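Local coordinates for protein alkyl hydroperoxide reductase E (Mycobacterium tuberculosis, PDB 5C04) that probably reduces hydrogen peroxide and organic hydroperoxides to water and alcohols, drawing its electrons from a mycoredoxin dithiol, at residues 43-46 against 47-51; 55-58 against 59-63; 101-105 against 106-110; 132-135 against 136-140; 139-142 against 143-146. The protein carries 1 engineered substitution. One frame throughout, in Å; residues are numbered along the deposited sequence.

Interaction 1: 43-46 against 47-51; sequences TGIC and QGELD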
loop_
_atom_site.group_PDB
_atom_site.type_symbol
_atom_site.label_atom_id
_atom_site.label_comp_id
_atom_site.label_asym_id
_atom_site.label_seq_id
_atom_site.Cartn_x
_atom_site.Cartn_y
_atom_site.Cartn_z
ATOM N N THR A 43 -8.579 -0.220 -7.431
ATOM C CA THR A 43 -8.591 -1.014 -8.647
ATOM C C THR A 43 -10.023 -1.401 -9.027
ATOM O O THR A 43 -10.929 -1.438 -8.193
ATOM C CB THR A 43 -7.673 -2.259 -8.563
ATOM O OG1 THR A 43 -8.157 -3.149 -7.569
ATOM C CG2 THR A 43 -6.247 -1.878 -8.299
ATOM N N GLY A 44 -10.232 -1.712 -10.299
ATOM C CA GLY A 44 -11.594 -1.797 -10.853
ATOM C C GLY A 44 -12.460 -2.871 -10.278
ATOM O O GLY A 44 -13.606 -2.618 -9.896
ATOM N N ILE A 45 -11.973 -4.098 -10.271
ATOM C CA ILE A 45 -12.776 -5.203 -9.778
ATOM C C ILE A 45 -13.022 -5.065 -8.261
ATOM O O ILE A 45 -14.152 -5.228 -7.795
ATOM C CB ILE A 45 -12.215 -6.585 -10.140
ATOM C CG1 ILE A 45 -12.205 -6.744 -11.671
ATOM C CG2 ILE A 45 -13.026 -7.681 -9.474
ATOM C CD1 ILE A 45 -11.502 -8.011 -12.100
ATOM N N CYS A 46 -11.994 -4.733 -7.491
ATOM C CA CYS A 46 -12.168 -4.512 -6.045
ATOM C C CYS A 46 -13.200 -3.419 -5.790
ATOM O O CYS A 46 -14.012 -3.554 -4.891
ATOM C CB CYS A 46 -10.840 -4.145 -5.386
ATOM S SG CYS A 46 -9.640 -5.512 -5.366
ATOM N N GLN A 47 -13.157 -2.334 -6.558
ATOM C CA GLN A 47 -14.143 -1.258 -6.434
ATOM C C GLN A 47 -15.550 -1.799 -6.671
ATOM O O GLN A 47 -16.473 -1.511 -5.893
ATOM C CB GLN A 47 -13.846 -0.113 -7.420
ATOM C CG GLN A 47 -14.759 1.098 -7.166
ATOM C CD GLN A 47 -14.238 1.952 -6.053
ATOM O OE1 GLN A 47 -13.092 2.413 -6.100
ATOM N NE2 GLN A 47 -15.037 2.135 -5.000
ATOM N N GLY A 48 -15.727 -2.593 -7.694
ATOM C CA GLY A 48 -17.038 -3.141 -7.991
ATOM C C GLY A 48 -17.535 -4.008 -6.862
ATOM O O GLY A 48 -18.725 -3.968 -6.510
ATOM N N GLU A 49 -16.666 -4.872 -6.345
ATOM C CA GLU A 49 -17.079 -5.793 -5.278
ATOM C C GLU A 49 -17.437 -5.044 -4.012
ATOM O O GLU A 49 -18.478 -5.324 -3.407
ATOM C CB GLU A 49 -16.006 -6.839 -4.986
ATOM C CG GLU A 49 -15.653 -7.733 -6.166
ATOM C CD GLU A 49 -14.935 -8.987 -5.710
ATOM O OE1 GLU A 49 -13.805 -8.833 -5.202
ATOM O OE2 GLU A 49 -15.516 -10.119 -5.796
ATOM N N LEU A 50 -16.616 -4.107 -3.582
ATOM C CA LEU A 50 -16.938 -3.368 -2.356
ATOM C C LEU A 50 -18.083 -2.378 -2.559
ATOM O O LEU A 50 -18.815 -2.119 -1.623
ATOM C CB LEU A 50 -15.696 -2.733 -1.732
ATOM C CG LEU A 50 -14.692 -3.719 -1.116
ATOM C CD1 LEU A 50 -13.721 -2.935 -0.224
ATOM C CD2 LEU A 50 -15.305 -4.887 -0.394
ATOM N N ASP A 51 -18.248 -1.827 -3.758
ATOM C CA ASP A 51 -19.418 -0.980 -4.035
ATOM C C ASP A 51 -20.682 -1.792 -3.920
ATOM O O ASP A 51 -21.680 -1.282 -3.368
ATOM C CB ASP A 51 -19.313 -0.301 -5.414
ATOM C CG ASP A 51 -18.306 0.842 -5.449
ATOM O OD1 ASP A 51 -17.668 1.201 -4.412
ATOM O OD2 ASP A 51 -18.165 1.461 -6.539
#
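Leu-50 N meets Cys-46 O at 3.0 Å in an almost straight bond (N-H...O 173°), and Leu-50 CB settles against the same oxygen. This is the packed flank of the helix start: Cys-46 and Leu-50 are both buried and both touch Trp-81 of helix 75-85. Thr-43 stands at the N-cap position, but its OG1 bonds to Leu-40 O while its carbonyl takes Gln-47 N at 2.9 Å. Pro-39, Thr-43 and Cys-46 form the PxxxTxxC signature of peroxiredoxins, with Cys-46, the active-site cysteine by similarity, in the first turn of helix 44-55. Gly-44 and Gly-48 face solvent instead, joined by a 3.1 Å bond from Gly-48 N to Gly-44 O. Ile-45 CG2 touches Glu-49 CG only lightly, at 4.2 Å; Glu-49, itself buried, turns its carboxylate to Arg-117 and Arg-140. Bent at chi2 (82°), Gln-47 reaches two partners: NE2 donates to Asp-51 OD1 at 2.9 Å, while OE1 accepts from Trp-81 NE1.

Interaction 2: 55-58 against 59-63; sequences DHLP and EFEND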
loop_
_atom_site.group_PDB
_atom_site.type_symbol
_atom_site.label_atom_id
_atom_site.label_comp_id
_atom_site.label_asym_id
_atom_site.label_seq_id
_atom_site.Cartn_x
_atom_site.Cartn_y
_atom_site.Cartn_z
ATOM N N ASP A 55 -23.639 -1.075 -1.276
ATOM C CA ASP A 55 -25.027 -0.858 -1.738
ATOM C C ASP A 55 -26.011 -1.783 -0.993
ATOM O O ASP A 55 -27.231 -1.492 -0.934
ATOM C CB ASP A 55 -25.124 -1.083 -3.264
ATOM C CG ASP A 55 -24.415 -0.010 -4.079
ATOM O OD1 ASP A 55 -23.984 1.032 -3.543
ATOM O OD2 ASP A 55 -24.298 -0.222 -5.313
ATOM N N HIS A 56 -25.528 -2.894 -0.446
ATOM C CA HIS A 56 -26.362 -3.858 0.273
ATOM C C HIS A 56 -25.920 -4.087 1.709
ATOM O O HIS A 56 -26.128 -5.153 2.267
ATOM C CB HIS A 56 -26.363 -5.171 -0.508
ATOM C CG HIS A 56 -26.992 -5.046 -1.858
ATOM N ND1 HIS A 56 -26.281 -4.715 -2.992
ATOM C CD2 HIS A 56 -28.284 -5.162 -2.243
ATOM C CE1 HIS A 56 -27.106 -4.650 -4.021
ATOM N NE2 HIS A 56 -28.325 -4.920 -3.594
ATOM N N LEU A 57 -25.277 -3.085 2.301
ATOM C CA LEU A 57 -24.601 -3.276 3.586
ATOM C C LEU A 57 -25.483 -3.828 4.711
ATOM O O LEU A 57 -25.022 -4.661 5.470
ATOM C CB LEU A 57 -23.916 -1.976 4.020
ATOM C CG LEU A 57 -23.045 -2.046 5.271
ATOM C CD1 LEU A 57 -21.910 -3.051 5.102
ATOM C CD2 LEU A 57 -22.549 -0.658 5.617
ATOM N N PRO A 58 -26.761 -3.407 4.777
ATOM C CA PRO A 58 -27.578 -3.950 5.868
ATOM C C PRO A 58 -27.752 -5.476 5.836
ATOM O O PRO A 58 -28.098 -6.079 6.874
ATOM C CB PRO A 58 -28.909 -3.244 5.661
ATOM C CG PRO A 58 -28.558 -1.957 4.984
ATOM C CD PRO A 58 -27.482 -2.368 4.024
ATOM N N GLU A 59 -27.514 -6.107 4.690
ATOM C CA GLU A 59 -27.540 -7.564 4.584
ATOM C C GLU A 59 -26.303 -8.228 5.201
ATOM O O GLU A 59 -26.320 -9.407 5.519
ATOM C CB GLU A 59 -27.681 -7.989 3.127
ATOM C CG GLU A 59 -28.910 -7.398 2.448
ATOM C CD GLU A 59 -29.078 -7.859 1.016
ATOM O OE1 GLU A 59 -28.489 -8.905 0.649
ATOM O OE2 GLU A 59 -29.809 -7.171 0.258
ATOM N N PHE A 60 -25.232 -7.460 5.380
ATOM C CA PHE A 60 -23.970 -7.984 5.878
ATOM C C PHE A 60 -23.551 -7.473 7.248
ATOM O O PHE A 60 -22.770 -8.132 7.931
ATOM C CB PHE A 60 -22.867 -7.643 4.872
ATOM C CG PHE A 60 -23.123 -8.178 3.492
ATOM C CD1 PHE A 60 -23.098 -9.538 3.260
ATOM C CD2 PHE A 60 -23.384 -7.334 2.439
ATOM C CE1 PHE A 60 -23.336 -10.052 1.999
ATOM C CE2 PHE A 60 -23.606 -7.836 1.154
ATOM C CZ PHE A 60 -23.587 -9.204 0.940
ATOM N N GLU A 61 -24.018 -6.282 7.607
ATOM C CA GLU A 61 -23.667 -5.644 8.859
ATOM C C GLU A 61 -24.980 -5.299 9.532
ATOM O O GLU A 61 -25.666 -4.362 9.121
ATOM C CB GLU A 61 -22.830 -4.382 8.593
ATOM C CG GLU A 61 -22.172 -3.743 9.799
ATOM C CD GLU A 61 -21.462 -2.456 9.417
ATOM O OE1 GLU A 61 -22.183 -1.458 9.172
ATOM O OE2 GLU A 61 -20.205 -2.452 9.345
ATOM N N ASN A 62 -25.312 -6.067 10.567
ATOM C CA ASN A 62 -26.622 -6.012 11.235
ATOM C C ASN A 62 -26.500 -6.654 12.622
ATOM O O ASN A 62 -25.392 -6.864 13.097
ATOM C CB ASN A 62 -27.684 -6.683 10.351
ATOM C CG ASN A 62 -27.347 -8.123 9.991
ATOM O OD1 ASN A 62 -26.987 -8.945 10.850
ATOM N ND2 ASN A 62 -27.467 -8.439 8.701
ATOM N N ASP A 63 -27.626 -6.952 13.269
ATOM C CA ASP A 63 -27.597 -7.561 14.607
ATOM C C ASP A 63 -26.942 -8.943 14.649
ATOM O O ASP A 63 -26.391 -9.327 15.684
ATOM C CB ASP A 63 -29.018 -7.662 15.183
ATOM C CG ASP A 63 -29.631 -6.301 15.496
ATOM O OD1 ASP A 63 -28.878 -5.315 15.637
ATOM O OD2 ASP A 63 -30.878 -6.229 15.628
#
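Leu-57 O is gripped by two backbone donors: Glu-61 N at 2.9 Å, lying close to the carbonyl's own line, and Phe-60 N at 2.8 Å, well above the carbonyl plane. His-56 O takes Glu-59 N at 2.9 Å, so the chain coils tightly just after helix 44-55. The coil belongs to the connection between that helix and strand 65-71, in a beta-alpha-beta crossover of the thioredoxin fold. His-56 and Glu-59 run side by side, Glu-59 OE2 at the imidazole edge, 3.6 Å from His-56 CD2, with the ring and carboxylate planes 69° apart. The carboxylate may favour a protonated imidazole, whose ND1 is hydrogen-bonded to Gln-52 O. Leu-57 CD1 rests on Glu-61 CB at 3.8 Å; both residues also touch Phe-89. With chi1 at 57°, Asn-62 brings ND2 to Pro-58 O at 3.1 Å, nearly straight (169°) and within the amide's own plane, while its OD1 accepts from Asp-64 N. The Phe-60 ring turns inward onto Trp-145 and Leu-149 of helix 143-150.

Interaction 3: 101-105 against 106-110; sequences VSQAY and GVFNE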
loop_
_atom_site.group_PDB
_atom_site.type_symbol
_atom_site.label_atom_id
_atom_site.label_comp_id
_atom_site.label_asym_id
_atom_site.label_seq_id
_atom_site.Cartn_x
_atom_site.Cartn_y
_atom_site.Cartn_z
ATOM N N VAL A 101 -1.911 -12.124 7.481
ATOM C CA VAL A 101 -3.253 -12.694 7.745
ATOM C C VAL A 101 -3.739 -13.435 6.516
ATOM O O VAL A 101 -4.259 -14.560 6.607
ATOM C CB VAL A 101 -4.240 -11.635 8.238
ATOM C CG1 VAL A 101 -5.615 -12.260 8.454
ATOM C CG2 VAL A 101 -3.712 -11.027 9.535
ATOM N N SER A 102 -3.569 -12.829 5.348
ATOM C CA SER A 102 -3.913 -13.486 4.094
ATOM C C SER A 102 -3.225 -14.862 3.955
ATOM O O SER A 102 -3.852 -15.860 3.558
ATOM C CB SER A 102 -3.571 -12.559 2.918
ATOM O OG SER A 102 -4.263 -11.323 3.024
ATOM N N GLN A 103 -1.945 -14.922 4.323
ATOM C CA GLN A 103 -1.201 -16.180 4.325
ATOM C C GLN A 103 -1.768 -17.187 5.321
ATOM O O GLN A 103 -1.858 -18.362 4.995
ATOM C CB GLN A 103 0.273 -15.936 4.655
ATOM C CG GLN A 103 1.042 -15.250 3.552
ATOM C CD GLN A 103 2.472 -14.986 3.974
ATOM O OE1 GLN A 103 2.730 -14.585 5.110
ATOM N NE2 GLN A 103 3.410 -15.231 3.073
ATOM N N ALA A 104 -2.117 -16.726 6.523
ATOM C CA ALA A 104 -2.723 -17.612 7.552
ATOM C C ALA A 104 -4.003 -18.242 7.080
ATOM O O ALA A 104 -4.350 -19.358 7.525
ATOM C CB ALA A 104 -2.995 -16.836 8.836
ATOM N N TYR A 105 -4.771 -17.529 6.250
ATOM C CA TYR A 105 -6.016 -18.052 5.706
ATOM C C TYR A 105 -5.815 -18.817 4.398
ATOM O O TYR A 105 -6.780 -19.390 3.876
ATOM C CB TYR A 105 -7.076 -16.925 5.547
ATOM C CG TYR A 105 -7.774 -16.576 6.845
ATOM C CD1 TYR A 105 -7.156 -15.801 7.833
ATOM C CD2 TYR A 105 -9.063 -17.066 7.114
ATOM C CE1 TYR A 105 -7.788 -15.513 9.043
ATOM C CE2 TYR A 105 -9.715 -16.757 8.298
ATOM C CZ TYR A 105 -9.063 -16.011 9.276
ATOM O OH TYR A 105 -9.665 -15.697 10.473
ATOM N N GLY A 106 -4.587 -18.834 3.882
ATOM C CA GLY A 106 -4.246 -19.556 2.666
ATOM C C GLY A 106 -4.690 -18.886 1.389
ATOM O O GLY A 106 -4.840 -19.529 0.360
ATOM N N VAL A 107 -4.870 -17.565 1.428
ATOM C CA VAL A 107 -5.383 -16.859 0.254
ATOM C C VAL A 107 -4.462 -15.745 -0.234
ATOM O O VAL A 107 -4.921 -14.840 -0.929
ATOM C CB VAL A 107 -6.804 -16.301 0.508
ATOM C CG1 VAL A 107 -7.775 -17.439 0.778
ATOM C CG2 VAL A 107 -6.808 -15.311 1.656
ATOM N N PHE A 108 -3.186 -15.828 0.106
ATOM C CA PHE A 108 -2.220 -14.822 -0.354
ATOM C C PHE A 108 -1.666 -15.253 -1.706
ATOM O O PHE A 108 -1.364 -16.458 -1.919
ATOM C CB PHE A 108 -1.119 -14.650 0.682
ATOM C CG PHE A 108 -0.158 -13.517 0.396
ATOM C CD1 PHE A 108 -0.585 -12.194 0.385
ATOM C CD2 PHE A 108 1.191 -13.784 0.190
ATOM C CE1 PHE A 108 0.339 -11.164 0.175
ATOM C CE2 PHE A 108 2.103 -12.753 -0.034
ATOM C CZ PHE A 108 1.658 -11.455 -0.066
ATOM N N ASN A 109 -1.499 -14.273 -2.605
ATOM C CA ASN A 109 -0.864 -14.458 -3.891
ATOM C C ASN A 109 0.608 -14.079 -3.757
ATOM O O ASN A 109 0.983 -12.898 -3.841
ATOM C CB ASN A 109 -1.568 -13.607 -4.948
ATOM C CG ASN A 109 -1.156 -13.942 -6.363
ATOM O OD1 ASN A 109 0.028 -13.986 -6.686
ATOM N ND2 ASN A 109 -2.143 -14.167 -7.225
ATOM N N GLU A 110 1.454 -15.086 -3.526
ATOM C CA GLU A 110 2.887 -14.875 -3.293
ATOM C C GLU A 110 3.626 -14.203 -4.443
ATOM O O GLU A 110 4.582 -13.474 -4.206
ATOM C CB GLU A 110 3.583 -16.220 -2.984
ATOM C CG GLU A 110 3.225 -16.804 -1.629
ATOM C CD GLU A 110 3.891 -16.079 -0.466
ATOM O OE1 GLU A 110 4.804 -15.246 -0.698
ATOM O OE2 GLU A 110 3.495 -16.361 0.695
#
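Gly-106 takes a positive phi (76°) and ends helix 100-104 by turning back on it: Val-107 N bonds to Ser-102 O at 2.9 Å, and Gly-106 N to Gln-103 O at 3.0 Å from above the carbonyl plane. The fold-back lays Phe-108 along Gln-103, side by side, with Phe-108 CB 3.6 Å from Gln-103 CG and the amide and ring planes 74° apart. Ser-102 CB touches the same ring, 3.9 Å from Phe-108 CD1, its OG being bonded to Asp-94. The two backbone bonds make a Schellman motif, which carries the chain from the helix to the short, weakly bonded strand 108-109, paired with strand 114-122. Beyond the ring, Gln-103 NE2 gives a short 2.6 Å bond to Glu-110 OE2, which lies in the Gln-103 amide plane and is met on its syn side. A bend at chi2 (-74°) turns Glu-110 back to meet it. Deeper in, Tyr-105 CB touches Val-107 CG2 at 4.2 Å. Trp-96 of the second subunit meets the Phe-108 ring edge-to-face and donates to Glu-110 O.

Interaction 4: 132-135 against 136-140; sequences EMKQ and PGEVR
Glu-138 binds Gln-135 through both backbone polar atoms of that residue. Gln-135 N gives its hydrogen to Glu-138 OE1 at 2.8 Å, practically straight (175°), and the N-H meets OE1 on its anti side; Gln-135 O receives Glu-138 N at 3.0 Å, with the donor well above the carbonyl plane. The second bond closes a type I beta turn through Pro-136 and Gly-137, and the first holds the carboxylate against the start of the turn. The charged contacts run back along the strand. Bends at chi2 (-58°) and chi4 (-60°) swing the Lys-134 ammonium into a salt bridge, Lys-134 NZ to Glu-132 OE1 at 3.1 Å. Glu-132 OE2 lies 3.2 Å from Arg-140 CD but 4.5 Å from Arg-140 NE, so these two opposite charges are neighbours without a direct bridge; OE2 accepts from Thr-119 OG1 and Trp-145 NE1. Apolar contact comes from methylenes: Lys-134 CG rests on Arg-140 CG at 3.8 Å, and Gln-135 lies along the proline ring, its CB 3.4 Å from Pro-136 CD. The turn follows the end of strand 128-134, which pairs with strand 114-122; Pro-136 O receives Arg-117 NH2 from there. Arg-140, about 6 Å from Cys-46 between side chains, reaches across to Glu-49 of helix 44-55 and to Phe-37 O at the end of strand 32-37.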
loop_
_atom_site.group_PDB
_atom_site.type_symbol
_atom_site.label_atom_id
_atom_site.label_comp_id
_atom_site.label_asym_id
_atom_site.label_seq_id
_atom_site.Cartn_x
_atom_site.Cartn_y
_atom_site.Cartn_z
ATOM N N GLU A 132 -14.195 -19.619 0.153
ATOM C CA GLU A 132 -13.928 -19.642 -1.269
ATOM C C GLU A 132 -12.677 -18.830 -1.546
ATOM O O GLU A 132 -12.282 -17.978 -0.721
ATOM C CB GLU A 132 -15.085 -19.058 -2.063
ATOM C CG GLU A 132 -15.234 -17.550 -1.893
ATOM C CD GLU A 132 -16.384 -16.910 -2.628
ATOM O OE1 GLU A 132 -17.061 -17.582 -3.458
ATOM O OE2 GLU A 132 -16.619 -15.694 -2.371
ATOM N N MET A 133 -12.080 -19.077 -2.705
ATOM C CA MET A 133 -10.991 -18.220 -3.187
ATOM C C MET A 133 -10.985 -18.137 -4.689
ATOM O O MET A 133 -10.765 -19.140 -5.374
ATOM C CB MET A 133 -9.624 -18.710 -2.713
ATOM C CG MET A 133 -8.521 -17.670 -2.891
ATOM S SD MET A 133 -6.841 -18.318 -2.759
ATOM C CE MET A 133 -6.668 -19.250 -4.275
ATOM N N LYS A 134 -11.245 -16.938 -5.203
ATOM C CA LYS A 134 -11.151 -16.651 -6.620
ATOM C C LYS A 134 -9.865 -15.885 -6.937
ATOM O O LYS A 134 -9.242 -15.287 -6.051
ATOM C CB LYS A 134 -12.396 -15.885 -7.087
ATOM C CG LYS A 134 -13.708 -16.608 -6.781
ATOM C CD LYS A 134 -13.747 -17.984 -7.413
ATOM C CE LYS A 134 -15.159 -18.551 -7.426
ATOM N NZ LYS A 134 -15.678 -18.672 -6.037
ATOM N N GLN A 135 -9.476 -15.893 -8.203
ATOM C CA GLN A 135 -8.292 -15.179 -8.640
ATOM C C GLN A 135 -8.537 -13.671 -8.766
ATOM O O GLN A 135 -9.689 -13.205 -8.795
ATOM C CB GLN A 135 -7.788 -15.755 -9.967
ATOM C CG GLN A 135 -7.339 -17.210 -9.868
ATOM C CD GLN A 135 -6.157 -17.396 -8.935
ATOM O OE1 GLN A 135 -5.121 -16.763 -9.098
ATOM N NE2 GLN A 135 -6.319 -18.251 -7.929
ATOM N N PRO A 136 -7.458 -12.885 -8.817
ATOM C CA PRO A 136 -7.642 -11.430 -8.904
ATOM C C PRO A 136 -8.452 -10.979 -10.114
ATOM O O PRO A 136 -9.145 -9.965 -10.060
ATOM C CB PRO A 136 -6.204 -10.893 -8.938
ATOM C CG PRO A 136 -5.429 -11.915 -8.172
ATOM C CD PRO A 136 -6.052 -13.231 -8.560
ATOM N N GLY A 137 -8.382 -11.726 -11.202
ATOM C CA GLY A 137 -9.138 -11.379 -12.401
ATOM C C GLY A 137 -10.575 -11.826 -12.438
ATOM O O GLY A 137 -11.262 -11.535 -13.419
ATOM N N GLU A 138 -11.041 -12.515 -11.392
ATOM C CA GLU A 138 -12.382 -13.028 -11.286
ATOM C C GLU A 138 -13.222 -12.125 -10.381
ATOM O O GLU A 138 -12.674 -11.269 -9.674
ATOM C CB GLU A 138 -12.362 -14.440 -10.711
ATOM C CG GLU A 138 -11.748 -15.475 -11.648
ATOM C CD GLU A 138 -11.833 -16.865 -11.060
ATOM O OE1 GLU A 138 -10.999 -17.187 -10.182
ATOM O OE2 GLU A 138 -12.738 -17.632 -11.485
ATOM N N VAL A 139 -14.533 -12.303 -10.434
ATOM C CA VAL A 139 -15.515 -11.581 -9.624
ATOM C C VAL A 139 -16.351 -12.574 -8.853
ATOM O O VAL A 139 -16.885 -13.517 -9.444
ATOM C CB VAL A 139 -16.478 -10.729 -10.493
ATOM C CG1 VAL A 139 -17.435 -9.916 -9.618
ATOM C CG2 VAL A 139 -15.670 -9.841 -11.391
ATOM N N ARG A 140 -16.529 -12.358 -7.546
ATOM C CA ARG A 140 -17.286 -13.280 -6.712
ATOM C C ARG A 140 -18.789 -13.063 -6.852
ATOM O O ARG A 140 -19.238 -11.973 -7.231
ATOM C CB ARG A 140 -16.843 -13.154 -5.256
ATOM C CG ARG A 140 -15.431 -13.643 -5.047
ATOM C CD ARG A 140 -14.922 -13.277 -3.669
ATOM N NE ARG A 140 -14.439 -11.913 -3.654
ATOM C CZ ARG A 140 -13.612 -11.439 -2.723
ATOM N NH1 ARG A 140 -13.298 -12.181 -1.664
ATOM N NH2 ARG A 140 -13.137 -10.216 -2.853
#

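Interaction 5: 139-142 against 143-146; sequences VRDQ and RLWT
The Asp-141 carboxylate and the Arg-143 guanidinium meet side-on, their planes only 4° apart. Arg-143 NH2 reaches OD2 of Asp-141 at 2.8 Å, and Arg-143 NE is shared between the two oxygens, 3.1 Å from Asp-141 OD1, all on syn lone pairs. With CG opposite the backbone N (chi1 -178°), Asp-141 also turns OD1 to Arg-143 N, a capping bond of 3.2 Å from above the carboxylate plane, and its negative charge would suit the positive end of the helix dipole. The carbonyls are also used: Asp-141 O takes Leu-144 N, and Gln-142 O takes Thr-146 N at 3.2 Å plus a weak bond from Trp-145 N. Thr-146 OG1 donates to Arg-143 O at 3.1 Å. On the buried side Gln-142 lies over one face of the indole, its amide almost parallel (9°), with Gln-142 CG in a CH-pi contact 3.5 Å from the centroid of the Trp-145 six-membered ring. Arg-140 CD meets the indole edge, 3.7 Å from Trp-145 CZ2. Gln-142 NE2 donates to Glu-49 O of helix 44-55, Trp-145 NE1 to Glu-132 OE2 of strand 128-134, and the indole touches Leu-34 and Val-36 of strand 32-37.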
loop_
_atom_site.group_PDB
_atom_site.type_symbol
_atom_site.label_atom_id
_atom_site.label_comp_id
_atom_site.label_asym_id
_atom_site.label_seq_id
_atom_site.Cartn_x
_atom_site.Cartn_y
_atom_site.Cartn_z
ATOM N N VAL A 139 -14.533 -12.303 -10.434
ATOM C CA VAL A 139 -15.515 -11.581 -9.624
ATOM C C VAL A 139 -16.351 -12.574 -8.853
ATOM O O VAL A 139 -16.885 -13.517 -9.444
ATOM C CB VAL A 139 -16.478 -10.729 -10.493
ATOM C CG1 VAL A 139 -17.435 -9.916 -9.618
ATOM C CG2 VAL A 139 -15.670 -9.841 -11.391
ATOM N N ARG A 140 -16.529 -12.358 -7.546
ATOM C CA ARG A 140 -17.286 -13.280 -6.712
ATOM C C ARG A 140 -18.789 -13.063 -6.852
ATOM O O ARG A 140 -19.238 -11.973 -7.231
ATOM C CB ARG A 140 -16.843 -13.154 -5.256
ATOM C CG ARG A 140 -15.431 -13.643 -5.047
ATOM C CD ARG A 140 -14.922 -13.277 -3.669
ATOM N NE ARG A 140 -14.439 -11.913 -3.654
ATOM C CZ ARG A 140 -13.612 -11.439 -2.723
ATOM N NH1 ARG A 140 -13.298 -12.181 -1.664
ATOM N NH2 ARG A 140 -13.137 -10.216 -2.853
ATOM N N ASP A 141 -19.547 -14.119 -6.548
ATOM C CA ASP A 141 -20.999 -14.096 -6.519
ATOM C C ASP A 141 -21.451 -13.894 -5.071
ATOM O O ASP A 141 -21.397 -14.808 -4.251
ATOM C CB ASP A 141 -21.513 -15.431 -7.072
ATOM C CG ASP A 141 -23.017 -15.507 -7.139
ATOM O OD1 ASP A 141 -23.703 -14.576 -6.680
ATOM O OD2 ASP A 141 -23.497 -16.538 -7.665
ATOM N N GLN A 142 -21.852 -12.663 -4.758
ATOM C CA GLN A 142 -22.195 -12.297 -3.397
ATOM C C GLN A 142 -23.495 -12.951 -2.859
ATOM O O GLN A 142 -23.722 -12.986 -1.669
ATOM C CB GLN A 142 -22.189 -10.775 -3.227
ATOM C CG GLN A 142 -20.837 -10.163 -3.589
ATOM C CD GLN A 142 -20.671 -8.698 -3.206
ATOM O OE1 GLN A 142 -21.484 -8.138 -2.483
ATOM N NE2 GLN A 142 -19.611 -8.075 -3.703
ATOM N N ARG A 143 -24.268 -13.560 -3.750
ATOM C CA ARG A 143 -25.395 -14.385 -3.291
ATOM C C ARG A 143 -24.969 -15.517 -2.346
ATOM O O ARG A 143 -25.682 -15.898 -1.430
ATOM C CB ARG A 143 -26.139 -15.011 -4.478
ATOM C CG ARG A 143 -26.640 -14.063 -5.546
ATOM C CD ARG A 143 -27.359 -14.884 -6.620
ATOM N NE ARG A 143 -26.473 -15.927 -7.157
ATOM C CZ ARG A 143 -26.854 -17.094 -7.675
ATOM N NH1 ARG A 143 -28.144 -17.422 -7.781
ATOM N NH2 ARG A 143 -25.922 -17.943 -8.108
ATOM N N LEU A 144 -23.776 -16.052 -2.576
ATOM C CA LEU A 144 -23.250 -17.118 -1.754
ATOM C C LEU A 144 -22.969 -16.604 -0.334
ATOM O O LEU A 144 -23.110 -17.309 0.666
ATOM C CB LEU A 144 -22.001 -17.714 -2.401
ATOM C CG LEU A 144 -22.095 -18.128 -3.889
ATOM C CD1 LEU A 144 -20.734 -18.598 -4.395
ATOM C CD2 LEU A 144 -23.144 -19.186 -4.140
ATOM N N TRP A 145 -22.536 -15.345 -0.251
ATOM C CA TRP A 145 -22.227 -14.754 1.025
ATOM C C TRP A 145 -23.456 -14.534 1.875
ATOM O O TRP A 145 -23.483 -14.901 3.022
ATOM C CB TRP A 145 -21.559 -13.375 0.826
ATOM C CG TRP A 145 -20.350 -13.330 -0.084
ATOM C CD1 TRP A 145 -19.689 -14.380 -0.700
ATOM C CD2 TRP A 145 -19.616 -12.147 -0.436
ATOM N NE1 TRP A 145 -18.636 -13.898 -1.447
ATOM C CE2 TRP A 145 -18.553 -12.538 -1.275
ATOM C CE3 TRP A 145 -19.774 -10.793 -0.119
ATOM C CZ2 TRP A 145 -17.628 -11.618 -1.785
ATOM C CZ3 TRP A 145 -18.863 -9.896 -0.620
ATOM C CH2 TRP A 145 -17.830 -10.307 -1.462
ATOM N N THR A 146 -24.470 -13.910 1.288
ATOM C CA THR A 146 -25.719 -13.718 2.010
ATOM C C THR A 146 -26.343 -15.067 2.391
ATOM O O THR A 146 -26.851 -15.211 3.488
ATOM C CB THR A 146 -26.737 -12.888 1.215
ATOM O OG1 THR A 146 -26.955 -13.470 -0.063
ATOM C CG2 THR A 146 -26.256 -11.477 1.003
#

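All five contacts are local; they follow in series except that interactions 4 and 5 overlap at Val-139 and Arg-140, and none nests within another. Interaction 1 starts helix 44-55, and interaction 2 coils the chain after that helix, before strand 65-71, their centres about 17 Å apart. Interaction 3 turns helix 100-104 into strand 108-109. Interaction 4 closes the turn after strand 128-134 and runs into interaction 5, which begins helix 143-150. Interaction 1 meets both, Ile-45 packing on residues 136-139, while interaction 2 touches interaction 5 through Phe-60. Interactions 1, 2, 4 and 5 thus bring helices 44-55 and 143-150 together beside strand 128-134; interaction 3 meets the same sheet through Met-133.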